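Side-chain contacts in alginate lyase, family PL7 (PDB 4BE3), which breaks down alginate from the chain ends as an exolytic family PL7 lyase, probably by beta-elimination at its uronic acid linkages: residues T60-R65 / N265-E270; A100-V105 / W275-D280; P120-Y125 / R151-T156; D280-D283 / A287-Y290. All blocks are in the same frame, centred on the assembly; numbering follows the deposited sequence.

All four contacts lie within one alginate lyase fold of the concanavalin clan, and none touches the second protein chain of the assembly. The loop between strand 260-262 and helix 286-291 joins three of them, giving 265-270 to contact 1, 275-280 to contact 2 and 280-283 to contact 4, which shares Asp-280 with contact 2. Along the chain the segments of contacts 1 and 2 alternate, contact 3 falls between their halves, and contact 4 comes last. Centres of contacts 1 and 2 are about 8 Å apart, those of contacts 3 and 4 about 27 Å. Neighbouring strands 104-112 and 121-126 link contacts 2 and 3. The loop thus runs from beside the tartrate-binding loop, past the sheet, to the helix.

Contact 1. Residues T60-R65 / N265-E270. With SRT (S,R meso-tartaric acid), chain C.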
loop_
_atom_site.group_PDB
_atom_site.type_symbol
_atom_site.label_atom_id
_atom_site.label_comp_id
_atom_site.label_asym_id
_atom_site.label_seq_id
_atom_site.Cartn_x
_atom_site.Cartn_y
_atom_site.Cartn_z
ATOM N N THR A 60 9.331 -15.907 -15.371
ATOM C CA THR A 60 9.136 -16.601 -14.086
ATOM C C THR A 60 8.316 -17.935 -14.232
ATOM O O THR A 60 8.096 -18.669 -13.237
ATOM C CB THR A 60 8.313 -15.673 -13.157
ATOM O OG1 THR A 60 7.090 -15.193 -13.833
ATOM C CG2 THR A 60 9.184 -14.468 -12.635
ATOM N N SER A 61 7.834 -18.252 -15.434
ATOM C CA SER A 61 6.872 -19.377 -15.573
ATOM C C SER A 61 6.948 -20.203 -16.847
ATOM O O SER A 61 7.226 -19.677 -17.934
ATOM C CB SER A 61 5.376 -18.904 -15.398
ATOM O OG SER A 61 4.563 -20.102 -15.311
ATOM N N SER A 62 6.607 -21.492 -16.737
ATOM C CA SER A 62 6.379 -22.309 -17.981
ATOM C C SER A 62 4.954 -22.176 -18.536
ATOM O O SER A 62 4.652 -22.741 -19.569
ATOM C CB SER A 62 6.473 -23.788 -17.581
ATOM O OG SER A 62 7.803 -24.068 -17.326
ATOM N N ASN A 63 4.054 -21.523 -17.795
ATOM C CA ASN A 63 2.647 -21.509 -18.189
ATOM C C ASN A 63 2.321 -20.137 -18.814
ATOM O O ASN A 63 2.950 -19.080 -18.374
ATOM C CB ASN A 63 1.782 -21.692 -16.933
ATOM C CG ASN A 63 1.713 -23.173 -16.537
ATOM O OD1 ASN A 63 1.638 -24.001 -17.413
ATOM N ND2 ASN A 63 1.664 -23.489 -15.223
ATOM N N THR A 64 1.395 -20.130 -19.772
ATOM C CA THR A 64 1.033 -18.938 -20.494
ATOM C C THR A 64 -0.124 -18.275 -19.789
ATOM O O THR A 64 -0.950 -18.958 -19.052
ATOM C CB THR A 64 0.568 -19.415 -21.875
ATOM O OG1 THR A 64 1.750 -20.054 -22.486
ATOM C CG2 THR A 64 0.116 -18.210 -22.741
ATOM N N ARG A 65 -0.166 -16.924 -19.856
ATOM C CA ARG A 65 -1.321 -16.273 -19.130
ATOM C C ARG A 65 -1.806 -15.079 -19.982
ATOM O O ARG A 65 -1.011 -14.545 -20.766
ATOM C CB ARG A 65 -0.851 -15.761 -17.744
ATOM C CG ARG A 65 0.088 -14.530 -17.822
ATOM C CD ARG A 65 0.751 -14.261 -16.469
ATOM N NE ARG A 65 1.857 -15.253 -16.255
ATOM C CZ ARG A 65 2.209 -15.661 -15.056
ATOM N NH1 ARG A 65 1.399 -15.362 -13.989
ATOM N NH2 ARG A 65 3.313 -16.377 -14.864
ATOM N N ASN A 265 -0.074 -26.813 -19.924
ATOM C CA ASN A 265 1.006 -26.560 -20.910
ATOM C C ASN A 265 1.281 -27.808 -21.708
ATOM O O ASN A 265 0.619 -28.853 -21.541
ATOM C CB ASN A 265 2.258 -26.124 -20.151
ATOM C CG ASN A 265 2.594 -27.117 -19.054
ATOM O OD1 ASN A 265 2.961 -28.249 -19.386
ATOM N ND2 ASN A 265 2.506 -26.695 -17.730
ATOM N N GLY A 266 2.303 -27.718 -22.567
ATOM C CA GLY A 266 2.632 -28.899 -23.381
ATOM C C GLY A 266 3.905 -29.556 -22.928
ATOM O O GLY A 266 4.411 -30.445 -23.656
ATOM N N LYS A 267 4.358 -29.290 -21.702
ATOM C CA LYS A 267 5.563 -29.938 -21.203
ATOM C C LYS A 267 5.334 -31.413 -20.918
ATOM O O LYS A 267 4.231 -31.842 -20.576
ATOM C CB LYS A 267 6.100 -29.193 -19.969
ATOM C CG LYS A 267 6.454 -27.711 -20.389
ATOM C CD LYS A 267 6.941 -27.010 -19.126
ATOM C CE LYS A 267 8.462 -27.212 -18.987
ATOM N NZ LYS A 267 8.768 -26.863 -17.550
ATOM N N SER A 268 6.415 -32.173 -20.973
ATOM C CA SER A 268 6.329 -33.617 -20.771
ATOM C C SER A 268 6.064 -33.953 -19.318
ATOM O O SER A 268 6.811 -33.511 -18.415
ATOM C CB SER A 268 7.654 -34.277 -21.182
ATOM O OG SER A 268 7.891 -34.073 -22.561
ATOM N N PRO A 269 5.014 -34.753 -19.049
ATOM C CA PRO A 269 4.723 -35.147 -17.632
ATOM C C PRO A 269 5.876 -35.809 -16.968
ATOM O O PRO A 269 6.079 -35.585 -15.813
ATOM C CB PRO A 269 3.540 -36.097 -17.763
ATOM C CG PRO A 269 2.713 -35.473 -18.926
ATOM C CD PRO A 269 3.882 -35.196 -19.954
ATOM N N GLU A 270 6.701 -36.556 -17.740
ATOM C CA GLU A 270 7.871 -37.215 -17.137
ATOM C C GLU A 270 8.792 -36.202 -16.503
ATOM O O GLU A 270 9.492 -36.482 -15.545
ATOM C CB GLU A 270 8.602 -38.118 -18.238
ATOM C CG GLU A 270 7.712 -39.236 -18.783
ATOM C CD GLU A 270 6.450 -38.727 -19.583
ATOM O OE1 GLU A 270 6.617 -37.670 -20.286
ATOM O OE2 GLU A 270 5.275 -39.304 -19.450
HETATM O O1 SRT C . 5.303 -14.097 -12.505
HETATM O O11 SRT C . 3.200 -13.400 -11.865
HETATM C C1 SRT C . 4.308 -13.322 -12.431
HETATM C C2 SRT C . 4.215 -12.058 -13.214
HETATM O O2 SRT C . 3.761 -10.862 -12.541
HETATM C C3 SRT C . 4.772 -12.061 -14.614
HETATM O O3 SRT C . 3.588 -12.544 -15.090
HETATM C C4 SRT C . 5.245 -10.806 -15.199
HETATM O O4 SRT C . 4.598 -10.208 -16.051
HETATM O O41 SRT C . 6.234 -10.248 -14.728
#
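Asn-265 reaches across to Asn-63, joining the loop before strand 65-70 to the loop after strand 260-262. Asn-265 CB lies 3.5 Å from Asn-63 OD1. Beyond it, a chi1 of 52° brings the amide between Asn-63 and the chain's own Lys-267 N. Asn-265 OD1 accepts from Lys-267 N at 2.9 Å, closing an Asx turn, while Asn-265 ND2 donates to Asn-63 OD1 at 2.8 Å. That bond is nearly straight (171°) and lies in the Asn-265 amide plane. ND2 also donates to Trp-275 O, so both amide atoms are satisfied. Replacing Asn-265 by alanine is likely to leave Asn-63 OD1 and Trp-275 O without this N-H donor and the Asx turn without its acceptor. At the exposed side, Lys-267 NZ donates to Ser-62 OG (3.0 Å), the lysine methylenes bending at chi3 past the serine. At the start of strand 65-70, O3 of the bound tartrate sits over the Arg-65 guanidinium, 3.3 Å above its plane. The contact is therefore polar and directional: an amide pair and a lysine-serine bond join the two loops, one of which carries the ligand-pocket residue Thr-60 and leads into Arg-65.

Contact 2. Residues A100-V105 / W275-D280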
loop_
_atom_site.group_PDB
_atom_site.type_symbol
_atom_site.label_atom_id
_atom_site.label_comp_id
_atom_site.label_asym_id
_atom_site.label_seq_id
_atom_site.Cartn_x
_atom_site.Cartn_y
_atom_site.Cartn_z
ATOM N N ALA A 100 -1.567 -33.144 -11.708
ATOM C CA ALA A 100 -2.513 -32.377 -10.824
ATOM C C ALA A 100 -2.874 -31.116 -11.530
ATOM O O ALA A 100 -4.051 -30.703 -11.387
ATOM C CB ALA A 100 -1.797 -32.125 -9.496
ATOM N N ALA A 101 -1.945 -30.435 -12.239
ATOM C CA ALA A 101 -2.390 -29.154 -12.882
ATOM C C ALA A 101 -3.251 -29.226 -14.085
ATOM O O ALA A 101 -3.756 -28.206 -14.566
ATOM C CB ALA A 101 -1.062 -28.317 -13.241
ATOM N N SER A 102 -3.355 -30.463 -14.706
ATOM C CA SER A 102 -4.040 -30.462 -15.996
ATOM C C SER A 102 -5.498 -29.933 -15.899
ATOM O O SER A 102 -6.169 -30.121 -14.906
ATOM C CB SER A 102 -4.199 -31.950 -16.516
ATOM O OG SER A 102 -2.859 -32.377 -16.852
ATOM N N TYR A 103 -5.954 -29.333 -16.983
ATOM C CA TYR A 103 -7.326 -28.910 -17.187
ATOM C C TYR A 103 -7.700 -27.802 -16.196
ATOM O O TYR A 103 -8.885 -27.651 -15.910
ATOM C CB TYR A 103 -8.335 -30.071 -16.954
ATOM C CG TYR A 103 -7.852 -31.414 -17.561
ATOM C CD1 TYR A 103 -7.580 -31.557 -18.919
ATOM C CD2 TYR A 103 -7.709 -32.487 -16.664
ATOM C CE1 TYR A 103 -7.148 -32.846 -19.368
ATOM C CE2 TYR A 103 -7.346 -33.755 -17.139
ATOM C CZ TYR A 103 -7.013 -33.863 -18.425
ATOM O OH TYR A 103 -6.622 -35.181 -18.820
ATOM N N SER A 104 -6.707 -27.010 -15.821
ATOM C CA SER A 104 -7.092 -25.970 -14.811
ATOM C C SER A 104 -6.591 -24.570 -15.263
ATOM O O SER A 104 -5.728 -24.405 -16.154
ATOM C CB SER A 104 -6.387 -26.283 -13.463
ATOM O OG SER A 104 -4.966 -26.151 -13.349
ATOM N N VAL A 105 -7.079 -23.610 -14.547
ATOM C CA VAL A 105 -6.708 -22.166 -14.866
ATOM C C VAL A 105 -6.721 -21.436 -13.534
ATOM O O VAL A 105 -7.584 -21.701 -12.662
ATOM C CB VAL A 105 -7.712 -21.539 -15.878
ATOM C CG1 VAL A 105 -9.171 -21.556 -15.399
ATOM C CG2 VAL A 105 -7.337 -20.063 -16.157
ATOM N N TRP A 275 3.099 -30.571 -12.439
ATOM C CA TRP A 275 2.814 -29.306 -13.204
ATOM C C TRP A 275 3.026 -29.399 -14.718
ATOM O O TRP A 275 2.621 -28.457 -15.380
ATOM C CB TRP A 275 3.823 -28.189 -12.702
ATOM C CG TRP A 275 3.610 -27.892 -11.259
ATOM C CD1 TRP A 275 4.345 -28.324 -10.155
ATOM C CD2 TRP A 275 2.551 -27.019 -10.693
ATOM N NE1 TRP A 275 3.821 -27.783 -8.992
ATOM C CE2 TRP A 275 2.731 -27.044 -9.257
ATOM C CE3 TRP A 275 1.470 -26.327 -11.246
ATOM C CZ2 TRP A 275 1.869 -26.312 -8.390
ATOM C CZ3 TRP A 275 0.618 -25.559 -10.386
ATOM C CH2 TRP A 275 0.815 -25.547 -9.006
ATOM N N SER A 276 3.699 -30.455 -15.258
ATOM C CA SER A 276 3.907 -30.529 -16.732
ATOM C C SER A 276 2.826 -31.448 -17.276
ATOM O O SER A 276 2.843 -32.613 -16.999
ATOM C CB SER A 276 5.348 -31.098 -17.069
ATOM O OG SER A 276 6.240 -30.052 -16.527
ATOM N N THR A 277 1.873 -30.840 -18.002
ATOM C CA THR A 277 0.621 -31.524 -18.253
ATOM C C THR A 277 0.516 -32.246 -19.615
ATOM O O THR A 277 -0.442 -32.953 -19.837
ATOM C CB THR A 277 -0.503 -30.496 -18.183
ATOM O OG1 THR A 277 -0.150 -29.336 -18.994
ATOM C CG2 THR A 277 -0.567 -29.932 -16.746
ATOM N N GLY A 278 1.482 -32.020 -20.505
ATOM C CA GLY A 278 1.537 -32.846 -21.755
ATOM C C GLY A 278 0.275 -32.684 -22.602
ATOM O O GLY A 278 -0.157 -33.642 -23.210
ATOM N N ALA A 279 -0.296 -31.485 -22.680
ATOM C CA ALA A 279 -1.495 -31.255 -23.455
ATOM C C ALA A 279 -1.121 -31.004 -24.922
ATOM O O ALA A 279 0.080 -30.843 -25.265
ATOM C CB ALA A 279 -2.138 -29.954 -22.948
ATOM N N ASP A 280 -2.144 -30.967 -25.759
ATOM C CA ASP A 280 -1.924 -30.703 -27.183
ATOM C C ASP A 280 -1.700 -29.196 -27.341
ATOM O O ASP A 280 -2.570 -28.435 -26.862
ATOM C CB ASP A 280 -3.243 -31.056 -27.929
ATOM C CG ASP A 280 -3.458 -32.591 -27.996
ATOM O OD1 ASP A 280 -2.483 -33.369 -27.817
ATOM O OD2 ASP A 280 -4.629 -32.930 -28.090
#
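Ala-101 meets Trp-275 and Thr-277 where a type II beta turn, Ala-101 to Ser-104, leads into strand 104-112 of the large antiparallel sheet. The backbone angles define the turn: Ser-102 is extended (-59/150) and Tyr-103 takes the positive phi expected at the third position. The long loop before helix 286-291 packs on it through a threonine methyl and a tryptophan ring.

The methyl CB of Ala-101 points at the loop and fits between two partners, Trp-275 CE3 at 3.8 Å and Thr-277 CG2 at 3.9 Å. The tryptophan is reached obliquely. Its CB leaves the backbone heading away from the turn, but CG lies beside the backbone N, opposite the carbonyl carbon, and the six-membered ring swings back to the alanine; the ring also touches Phe-124 of strand 121-126.

Thr-277 divides its two branches. Chi1 of 49° sets OG1 between N and the carbonyl carbon, where it bonds Asn-265 N, and turns CG2 to the turn. Thr-277 CG2 lies 3.5 Å from Ser-102 N and 3.4 Å from Ser-102 OG. Across the contact Ser-102 OG meets carbon, with Thr-277 CB at 3.3 Å; its strongest polar partner is Asp-96 O. The interface is largely van der Waals: methyl and ring carbons, plus a serine oxygen resting on threonine carbons.

Within the turn, Ser-102 CB rests over one face of the Tyr-103 ring, offset to the rim, and Ser-104 OG donates back to Ala-101 O at 2.7 Å.

Contact 3. Residues P120-Y125 / R151-T156; sequences PIKIFY and RWDYST
The large antiparallel sheet carries this ion pair. Lys-122 belongs to strand 121-126 and Asp-153 to strand 153-157, with strand 133-141 between them as the common neighbour. The two side chains therefore join second-neighbour strands across the sheet face, which is why the link is made wholly by their ends.

Lys-122 NZ donates to Asp-153 OD2 at 2.8 Å in a buried salt bridge. The ammonium comes to the syn side of that oxygen, 22° out of the carboxylate plane, and the two side chains meet at about a right angle. The lysine gets there by folding: after an extended start, chi3 (-67°) and chi4 (-59°) both bend, curling the tip to the acid, with Lys-122 CE 3.5 Å from Asp-153 OD2. The other carboxylate oxygen takes part through solvent, since one water accepts from Lys-122 NZ at 2.8 Å and donates to Asp-153 OD1 at 2.9 Å.

Both ends have further direct partners. Asn-139 of the intervening strand gives its ND2 to Asp-153 OD2, while Glu-119 OE1 forms a further salt bridge with Lys-122 NZ. An alanine in place of Asp-153 would probably strand the bridging water and the Asn-139 amide, and take from the lysine one of the two carboxylate partners described here.

The ammonium thus has two carboxylates and a water around it. In this buried setting, about 8 Å from the bound tartrate, such company is likely to keep Lys-122 charged and its tip fixed.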
loop_
_atom_site.group_PDB
_atom_site.type_symbol
_atom_site.label_atom_id
_atom_site.label_comp_id
_atom_site.label_asym_id
_atom_site.label_seq_id
_atom_site.Cartn_x
_atom_site.Cartn_y
_atom_site.Cartn_z
ATOM N N PRO A 120 1.668 -16.759 -2.112
ATOM C CA PRO A 120 0.887 -17.065 -0.971
ATOM C C PRO A 120 -0.526 -17.665 -1.368
ATOM O O PRO A 120 -1.117 -18.414 -0.530
ATOM C CB PRO A 120 0.681 -15.637 -0.290
ATOM C CG PRO A 120 2.000 -15.012 -0.671
ATOM C CD PRO A 120 2.244 -15.399 -2.124
ATOM N N ILE A 121 -1.050 -17.269 -2.531
ATOM C CA ILE A 121 -2.336 -17.964 -2.941
ATOM C C ILE A 121 -2.480 -17.947 -4.400
ATOM O O ILE A 121 -2.153 -16.973 -5.113
ATOM C CB ILE A 121 -3.603 -17.316 -2.304
ATOM C CG1 ILE A 121 -4.844 -18.034 -2.843
ATOM C CG2 ILE A 121 -3.737 -15.786 -2.614
ATOM C CD1 ILE A 121 -6.150 -17.692 -2.101
ATOM N N LYS A 122 -3.009 -19.118 -4.940
ATOM C CA LYS A 122 -3.403 -19.138 -6.335
ATOM C C LYS A 122 -4.822 -19.835 -6.253
ATOM O O LYS A 122 -4.951 -20.888 -5.551
ATOM C CB LYS A 122 -2.528 -20.066 -7.201
ATOM C CG LYS A 122 -1.188 -19.338 -7.467
ATOM C CD LYS A 122 -0.358 -20.158 -8.542
ATOM C CE LYS A 122 0.091 -21.528 -7.964
ATOM N NZ LYS A 122 0.947 -21.586 -6.720
ATOM N N ILE A 123 -5.810 -19.207 -6.828
ATOM C CA ILE A 123 -7.199 -19.825 -6.842
ATOM C C ILE A 123 -7.305 -20.442 -8.244
ATOM O O ILE A 123 -7.166 -19.790 -9.298
ATOM C CB ILE A 123 -8.261 -18.736 -6.656
ATOM C CG1 ILE A 123 -8.027 -18.069 -5.260
ATOM C CG2 ILE A 123 -9.648 -19.303 -6.812
ATOM C CD1 ILE A 123 -8.999 -16.786 -5.137
ATOM N N PHE A 124 -7.720 -21.746 -8.220
ATOM C CA PHE A 124 -7.841 -22.513 -9.487
ATOM C C PHE A 124 -9.295 -22.874 -9.757
ATOM O O PHE A 124 -10.064 -23.124 -8.805
ATOM C CB PHE A 124 -7.163 -23.890 -9.236
ATOM C CG PHE A 124 -5.661 -23.867 -9.182
ATOM C CD1 PHE A 124 -4.937 -23.365 -8.055
ATOM C CD2 PHE A 124 -4.956 -24.476 -10.289
ATOM C CE1 PHE A 124 -3.535 -23.419 -8.009
ATOM C CE2 PHE A 124 -3.557 -24.569 -10.168
ATOM C CZ PHE A 124 -2.855 -24.040 -9.114
ATOM N N TYR A 125 -9.569 -23.086 -11.049
ATOM C CA TYR A 125 -10.823 -23.772 -11.456
ATOM C C TYR A 125 -10.229 -24.917 -12.337
ATOM O O TYR A 125 -9.424 -24.668 -13.236
ATOM C CB TYR A 125 -11.711 -22.821 -12.291
ATOM C CG TYR A 125 -12.851 -23.620 -12.930
ATOM C CD1 TYR A 125 -12.688 -24.314 -14.146
ATOM C CD2 TYR A 125 -14.072 -23.699 -12.264
ATOM C CE1 TYR A 125 -13.757 -25.021 -14.670
ATOM C CE2 TYR A 125 -15.195 -24.360 -12.811
ATOM C CZ TYR A 125 -14.962 -25.054 -13.985
ATOM O OH TYR A 125 -16.033 -25.820 -14.485
ATOM N N ARG A 151 10.358 -26.407 -2.947
ATOM C CA ARG A 151 9.017 -25.830 -2.592
ATOM C C ARG A 151 7.865 -26.743 -2.926
ATOM O O ARG A 151 8.000 -27.687 -3.705
ATOM C CB ARG A 151 8.819 -24.531 -3.369
ATOM C CG ARG A 151 8.737 -24.788 -4.907
ATOM C CD ARG A 151 8.733 -23.436 -5.691
ATOM N NE ARG A 151 8.719 -23.688 -7.153
ATOM C CZ ARG A 151 9.732 -24.245 -7.822
ATOM N NH1 ARG A 151 10.833 -24.677 -7.209
ATOM N NH2 ARG A 151 9.648 -24.487 -9.112
ATOM N N TRP A 152 6.648 -26.416 -2.409
ATOM C CA TRP A 152 5.447 -27.151 -2.846
ATOM C C TRP A 152 4.270 -26.240 -2.498
ATOM O O TRP A 152 4.437 -25.302 -1.699
ATOM C CB TRP A 152 5.355 -28.488 -2.015
ATOM C CG TRP A 152 5.794 -28.466 -0.549
ATOM C CD1 TRP A 152 7.005 -28.832 -0.039
ATOM C CD2 TRP A 152 4.995 -28.024 0.614
ATOM N NE1 TRP A 152 6.979 -28.680 1.340
ATOM C CE2 TRP A 152 5.779 -28.208 1.746
ATOM C CE3 TRP A 152 3.651 -27.531 0.745
ATOM C CZ2 TRP A 152 5.319 -27.955 3.041
ATOM C CZ3 TRP A 152 3.165 -27.275 2.045
ATOM C CH2 TRP A 152 3.999 -27.462 3.166
ATOM N N ASP A 153 3.136 -26.636 -3.042
ATOM C CA ASP A 153 1.834 -25.988 -2.830
ATOM C C ASP A 153 1.011 -26.949 -1.980
ATOM O O ASP A 153 1.050 -28.178 -2.193
ATOM C CB ASP A 153 1.086 -25.867 -4.135
ATOM C CG ASP A 153 1.494 -24.688 -5.003
ATOM O OD1 ASP A 153 2.664 -24.213 -4.975
ATOM O OD2 ASP A 153 0.626 -24.254 -5.795
ATOM N N TYR A 154 0.214 -26.422 -1.080
ATOM C CA TYR A 154 -0.741 -27.198 -0.320
ATOM C C TYR A 154 -2.111 -26.757 -0.770
ATOM O O TYR A 154 -2.423 -25.567 -0.788
ATOM C CB TYR A 154 -0.555 -26.837 1.100
ATOM C CG TYR A 154 -1.567 -27.569 1.961
ATOM C CD1 TYR A 154 -1.735 -28.978 1.864
ATOM C CD2 TYR A 154 -2.496 -26.844 2.736
ATOM C CE1 TYR A 154 -2.761 -29.648 2.624
ATOM C CE2 TYR A 154 -3.424 -27.488 3.559
ATOM C CZ TYR A 154 -3.555 -28.872 3.504
ATOM O OH TYR A 154 -4.516 -29.416 4.265
ATOM N N SER A 155 -2.931 -27.696 -1.291
ATOM C CA SER A 155 -4.143 -27.357 -1.983
ATOM C C SER A 155 -5.389 -27.605 -1.131
ATOM O O SER A 155 -5.529 -28.689 -0.495
ATOM C CB SER A 155 -4.237 -28.277 -3.296
ATOM O OG SER A 155 -5.340 -27.832 -4.035
ATOM N N THR A 156 -6.332 -26.699 -1.121
ATOM C CA THR A 156 -7.506 -26.795 -0.249
ATOM C C THR A 156 -8.745 -26.647 -1.080
ATOM O O THR A 156 -8.918 -25.603 -1.815
ATOM C CB THR A 156 -7.481 -25.647 0.777
ATOM O OG1 THR A 156 -6.388 -25.879 1.683
ATOM C CG2 THR A 156 -8.764 -25.638 1.657
HETATM O O HOH W 1 3.351 -22.797 -7.354
#

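Contact 4. Residues D280-D283 / A287-Y290; sequences DVYD and AKQY
Tyr-282 lays its CB and the near part of its ring against Lys-288 on the short helix 286-291. Tyr-282 CB meets Lys-288 CB at 3.8 Å, and the same lysine carbon is 4.0 Å from Tyr-282 CG. Over one ring face, offset to the rim, stands the backbone oxygen Lys-288 O, 4.2 Å above the plane of the Tyr-282 ring. The ring edge serves the next residue: Tyr-282 CD2 touches Gln-289 CG at 3.9 Å, close to the ring plane. Ring and glutamine amide are turned 31° apart, and the two side chains run past each other in opposite senses.

Tyr-282 has a positive phi (52°), and its CB points to the helix, whereas that of Val-281 points mostly away.

Val-281 nevertheless contributes its carbonyl. Gln-289, with CG beside the backbone N and the chain extended beyond it (chi2 177°), passes along this group, Gln-289 CG and CD each 3.3 Å from Val-281 O. NE2 is also near that oxygen, but the angle is too poor for a bond; the amide instead donates to Ser-54 O, in the loop after strand 44-52. Gln-289 is buried, touching Pro-52 and Asn-53 as well.

Between these two segments the joining of loop to helix is therefore a matter of van der Waals packing, carried by the tyrosine ring, the lysine methylenes and the glutamine chain, while the glutamine spends its polarity on a third segment.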
loop_
_atom_site.group_PDB
_atom_site.type_symbol
_atom_site.label_atom_id
_atom_site.label_comp_id
_atom_site.label_asym_id
_atom_site.label_seq_id
_atom_site.Cartn_x
_atom_site.Cartn_y
_atom_site.Cartn_z
ATOM N N ASP A 280 -2.144 -30.967 -25.759
ATOM C CA ASP A 280 -1.924 -30.703 -27.183
ATOM C C ASP A 280 -1.700 -29.196 -27.341
ATOM O O ASP A 280 -2.570 -28.435 -26.862
ATOM C CB ASP A 280 -3.243 -31.056 -27.929
ATOM C CG ASP A 280 -3.458 -32.591 -27.996
ATOM O OD1 ASP A 280 -2.483 -33.369 -27.817
ATOM O OD2 ASP A 280 -4.629 -32.930 -28.090
ATOM N N VAL A 281 -0.548 -28.782 -27.933
ATOM C CA VAL A 281 -0.255 -27.306 -28.001
ATOM C C VAL A 281 0.025 -26.928 -29.468
ATOM O O VAL A 281 0.382 -25.800 -29.690
ATOM C CB VAL A 281 0.964 -26.865 -27.108
ATOM C CG1 VAL A 281 0.576 -27.142 -25.642
ATOM C CG2 VAL A 281 2.270 -27.673 -27.512
ATOM N N TYR A 282 -0.026 -27.909 -30.418
ATOM C CA TYR A 282 0.086 -27.547 -31.931
ATOM C C TYR A 282 1.314 -26.680 -32.182
ATOM O O TYR A 282 1.235 -25.608 -32.828
ATOM C CB TYR A 282 -1.195 -26.829 -32.346
ATOM C CG TYR A 282 -2.399 -27.730 -32.153
ATOM C CD1 TYR A 282 -2.749 -28.705 -33.141
ATOM C CD2 TYR A 282 -3.117 -27.744 -30.898
ATOM C CE1 TYR A 282 -3.819 -29.608 -32.937
ATOM C CE2 TYR A 282 -4.197 -28.614 -30.681
ATOM C CZ TYR A 282 -4.528 -29.582 -31.727
ATOM O OH TYR A 282 -5.603 -30.408 -31.462
ATOM N N ASP A 283 2.438 -27.093 -31.590
ATOM C CA ASP A 283 3.721 -26.430 -31.734
ATOM C C ASP A 283 3.683 -24.889 -31.456
ATOM O O ASP A 283 4.422 -24.076 -32.062
ATOM C CB ASP A 283 4.261 -26.764 -33.177
ATOM C CG ASP A 283 5.748 -26.369 -33.359
ATOM O OD1 ASP A 283 6.522 -26.381 -32.358
ATOM O OD2 ASP A 283 6.115 -25.988 -34.509
ATOM N N ALA A 287 -3.607 -19.701 -33.041
ATOM C CA ALA A 287 -4.852 -19.921 -33.738
ATOM C C ALA A 287 -5.204 -21.422 -33.785
ATOM O O ALA A 287 -6.362 -21.741 -33.609
ATOM C CB ALA A 287 -4.759 -19.374 -35.252
ATOM N N LYS A 288 -4.255 -22.342 -33.975
ATOM C CA LYS A 288 -4.618 -23.783 -34.007
ATOM C C LYS A 288 -5.058 -24.307 -32.567
ATOM O O LYS A 288 -6.005 -25.050 -32.429
ATOM C CB LYS A 288 -3.415 -24.679 -34.481
ATOM C CG LYS A 288 -3.144 -24.624 -35.962
ATOM C CD LYS A 288 -2.095 -25.700 -36.271
ATOM C CE LYS A 288 -1.515 -25.425 -37.687
ATOM N NZ LYS A 288 -0.012 -25.407 -37.750
ATOM N N GLN A 289 -4.417 -23.793 -31.532
ATOM C CA GLN A 289 -4.830 -24.144 -30.155
ATOM C C GLN A 289 -6.260 -23.605 -29.908
ATOM O O GLN A 289 -7.122 -24.273 -29.383
ATOM C CB GLN A 289 -3.831 -23.477 -29.171
ATOM C CG GLN A 289 -2.487 -24.266 -29.208
ATOM C CD GLN A 289 -1.527 -23.549 -28.299
ATOM O OE1 GLN A 289 -1.566 -23.805 -27.108
ATOM N NE2 GLN A 289 -0.691 -22.645 -28.817
ATOM N N TYR A 290 -6.530 -22.402 -30.373
ATOM C CA TYR A 290 -7.856 -21.863 -30.184
ATOM C C TYR A 290 -8.949 -22.618 -30.911
ATOM O O TYR A 290 -10.104 -22.589 -30.502
ATOM C CB TYR A 290 -7.956 -20.352 -30.556
ATOM C CG TYR A 290 -7.414 -19.421 -29.469
ATOM C CD1 TYR A 290 -6.837 -19.954 -28.318
ATOM C CD2 TYR A 290 -7.293 -18.044 -29.710
ATOM C CE1 TYR A 290 -6.271 -19.051 -27.311
ATOM C CE2 TYR A 290 -6.758 -17.159 -28.791
ATOM C CZ TYR A 290 -6.337 -17.628 -27.561
ATOM O OH TYR A 290 -5.813 -16.707 -26.667
#